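Long-range contact in major capsid protein (Faustovirus, PDB 5J7O), which probably builds the capsid of a large double-stranded DNA virus, as a double jelly-roll protein assembled into trimers: residues Y367-Y373 with Q505-M511. Residues are numbered along the deposited sequence.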
loop_
_atom_site.group_PDB
_atom_site.type_symbol
_atom_site.label_atom_id
_atom_site.label_comp_id
_atom_site.label_asym_id
_atom_site.label_seq_id
_atom_site.Cartn_x
_atom_site.Cartn_y
_atom_site.Cartn_z
ATOM N N TYR B 367 29.407 -29.810 -20.561
ATOM C CA TYR B 367 29.635 -29.535 -19.151
ATOM C C TYR B 367 28.490 -28.684 -18.624
ATOM O O TYR B 367 28.025 -27.765 -19.305
ATOM C CB TYR B 367 30.980 -28.820 -18.928
ATOM C CG TYR B 367 31.165 -28.248 -17.536
ATOM C CD1 TYR B 367 31.722 -29.010 -16.516
ATOM C CD2 TYR B 367 30.789 -26.940 -17.246
ATOM C CE1 TYR B 367 31.894 -28.485 -15.246
ATOM C CE2 TYR B 367 30.952 -26.413 -15.982
ATOM C CZ TYR B 367 31.503 -27.188 -14.985
ATOM O OH TYR B 367 31.673 -26.657 -13.727
ATOM N N ASN B 368 28.038 -28.997 -17.412
ATOM C CA ASN B 368 26.999 -28.228 -16.743
ATOM C C ASN B 368 27.398 -28.006 -15.295
ATOM O O ASN B 368 27.951 -28.902 -14.653
ATOM C CB ASN B 368 25.638 -28.936 -16.801
ATOM C CG ASN B 368 25.047 -28.954 -18.196
ATOM O OD1 ASN B 368 25.488 -29.711 -19.061
ATOM N ND2 ASN B 368 24.032 -28.127 -18.418
ATOM N N ARG B 369 27.119 -26.809 -14.785
ATOM C CA ARG B 369 27.333 -26.488 -13.381
ATOM C C ARG B 369 26.048 -25.922 -12.798
ATOM O O ARG B 369 25.404 -25.068 -13.413
ATOM C CB ARG B 369 28.483 -25.491 -13.195
ATOM C CG ARG B 369 28.639 -25.006 -11.760
ATOM C CD ARG B 369 29.890 -24.170 -11.573
ATOM N NE ARG B 369 29.928 -23.552 -10.250
ATOM C CZ ARG B 369 30.994 -22.944 -9.740
ATOM N NH1 ARG B 369 32.120 -22.875 -10.438
ATOM N NH2 ARG B 369 30.935 -22.408 -8.528
ATOM N N TYR B 370 25.678 -26.407 -11.615
ATOM C CA TYR B 370 24.503 -25.933 -10.893
ATOM C C TYR B 370 24.956 -25.515 -9.504
ATOM O O TYR B 370 25.524 -26.328 -8.769
ATOM C CB TYR B 370 23.428 -27.020 -10.808
ATOM C CG TYR B 370 23.035 -27.631 -12.138
ATOM C CD1 TYR B 370 21.910 -27.189 -12.821
ATOM C CD2 TYR B 370 23.782 -28.659 -12.703
ATOM C CE1 TYR B 370 21.543 -27.747 -14.033
ATOM C CE2 TYR B 370 23.424 -29.222 -13.914
ATOM C CZ TYR B 370 22.304 -28.763 -14.574
ATOM O OH TYR B 370 21.945 -29.323 -15.779
ATOM N N THR B 371 24.709 -24.256 -9.141
ATOM C CA THR B 371 25.242 -23.688 -7.908
ATOM C C THR B 371 24.144 -22.972 -7.138
ATOM O O THR B 371 23.521 -22.042 -7.661
ATOM C CB THR B 371 26.394 -22.722 -8.202
ATOM O OG1 THR B 371 27.447 -23.421 -8.873
ATOM C CG2 THR B 371 26.927 -22.120 -6.908
ATOM N N THR B 372 23.922 -23.397 -5.895
ATOM C CA THR B 372 23.016 -22.733 -4.970
ATOM C C THR B 372 23.783 -22.312 -3.722
ATOM O O THR B 372 24.869 -22.823 -3.432
ATOM C CB THR B 372 21.843 -23.640 -4.568
ATOM O OG1 THR B 372 22.303 -24.653 -3.665
ATOM C CG2 THR B 372 21.224 -24.297 -5.791
ATOM N N TYR B 373 23.203 -21.370 -2.980
ATOM C CA TYR B 373 23.797 -20.868 -1.749
ATOM C C TYR B 373 22.758 -20.884 -0.639
ATOM O O TYR B 373 21.606 -20.497 -0.850
ATOM C CB TYR B 373 24.347 -19.449 -1.928
ATOM C CG TYR B 373 25.313 -19.308 -3.081
ATOM C CD1 TYR B 373 26.657 -19.623 -2.932
ATOM C CD2 TYR B 373 24.878 -18.859 -4.321
ATOM C CE1 TYR B 373 27.542 -19.497 -3.985
ATOM C CE2 TYR B 373 25.755 -18.729 -5.379
ATOM C CZ TYR B 373 27.084 -19.048 -5.207
ATOM O OH TYR B 373 27.960 -18.917 -6.259
ATOM N N GLN B 505 30.237 -27.592 -25.463
ATOM C CA GLN B 505 29.110 -26.925 -24.828
ATOM C C GLN B 505 29.377 -26.740 -23.341
ATOM O O GLN B 505 30.011 -27.580 -22.696
ATOM C CB GLN B 505 27.812 -27.719 -25.005
ATOM C CG GLN B 505 27.471 -28.063 -26.436
ATOM C CD GLN B 505 26.275 -28.987 -26.539
ATOM O OE1 GLN B 505 25.172 -28.646 -26.110
ATOM N NE2 GLN B 505 26.489 -30.170 -27.102
ATOM N N SER B 506 28.872 -25.634 -22.801
ATOM C CA SER B 506 28.955 -25.369 -21.374
ATOM C C SER B 506 27.745 -24.547 -20.960
ATOM O O SER B 506 27.258 -23.707 -21.720
ATOM C CB SER B 506 30.253 -24.641 -21.006
ATOM O OG SER B 506 30.421 -24.592 -19.601
ATOM N N ALA B 507 27.259 -24.805 -19.748
ATOM C CA ALA B 507 26.080 -24.123 -19.237
ATOM C C ALA B 507 26.142 -24.093 -17.719
ATOM O O ALA B 507 26.677 -25.009 -17.089
ATOM C CB ALA B 507 24.787 -24.804 -19.703
ATOM N N SER B 508 25.589 -23.031 -17.135
ATOM C CA SER B 508 25.580 -22.884 -15.689
ATOM C C SER B 508 24.263 -22.279 -15.227
ATOM O O SER B 508 23.713 -21.389 -15.881
ATOM C CB SER B 508 26.750 -22.015 -15.203
ATOM O OG SER B 508 26.634 -20.683 -15.672
ATOM N N GLN B 509 23.762 -22.785 -14.101
ATOM C CA GLN B 509 22.663 -22.181 -13.360
ATOM C C GLN B 509 23.185 -21.810 -11.982
ATOM O O GLN B 509 23.599 -22.687 -11.219
ATOM C CB GLN B 509 21.475 -23.136 -13.223
ATOM C CG GLN B 509 20.786 -23.514 -14.511
ATOM C CD GLN B 509 19.514 -24.303 -14.262
ATOM O OE1 GLN B 509 19.458 -25.143 -13.363
ATOM N NE2 GLN B 509 18.481 -24.026 -15.048
ATOM N N VAL B 510 23.170 -20.519 -11.665
ATOM C CA VAL B 510 23.622 -20.025 -10.370
ATOM C C VAL B 510 22.460 -19.313 -9.697
ATOM O O VAL B 510 21.797 -18.472 -10.318
ATOM C CB VAL B 510 24.834 -19.085 -10.508
ATOM C CG1 VAL B 510 25.261 -18.571 -9.140
ATOM C CG2 VAL B 510 25.986 -19.801 -11.192
ATOM N N MET B 511 22.208 -19.656 -8.436
ATOM C CA MET B 511 21.197 -18.951 -7.658
ATOM C C MET B 511 21.596 -17.491 -7.492
ATOM O O MET B 511 22.625 -17.184 -6.884
ATOM C CB MET B 511 21.022 -19.611 -6.291
ATOM C CG MET B 511 20.058 -18.865 -5.381
ATOM S SD MET B 511 20.318 -19.192 -3.626
ATOM C CE MET B 511 19.810 -20.902 -3.514
#
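Within the double jelly-roll capsid protein, this contact is the one parallel pairing of an otherwise antiparallel seven-stranded sheet, far from the centre of the chain. Strands 367-373 and 505-511, whose axes approach to 4.7 Å and diverge by 6°, join strand 341-351 on one flank to strand 473-490 on the other.

A regular parallel ladder of odd-numbered residues zips them together: Arg-369 N donates to Ala-507 O (3.0 Å), Gln-509 N to Arg-369 O (2.9 Å), Thr-371 N to Gln-509 O and Met-511 N to Thr-371 O (both 2.8 Å), while the bond from Ala-507 N to Tyr-367 O is weak.

One face, bearing Tyr-367, Arg-369, Thr-371, Ser-506, Ser-508 and Val-510, is largely polar and meets a second subunit of the trimer: Arg-369 forms a cation-pi interaction with Tyr-486 of that subunit, and Arg-369 NE hydrogen-bonds Thr-371 OG1 at 2.8 Å within its own strand. On the other face, Gln-509 OE1 lies at the edge of the Tyr-370 ring and accepts from Gly-248 N of the second subunit, while Gln-509 NE2 hydrogen-bonds Gln-484 OE1 on strand 473-490.

Apolar packing gathers at the C-terminal end, where Tyr-373 CE2 touches Val-510 CG1 at 3.8 Å and Tyr-373 CB lies 4.4 Å from Met-511 SD; Thr-372 CB makes a van der Waals contact with Met-511 CE at 3.6 Å.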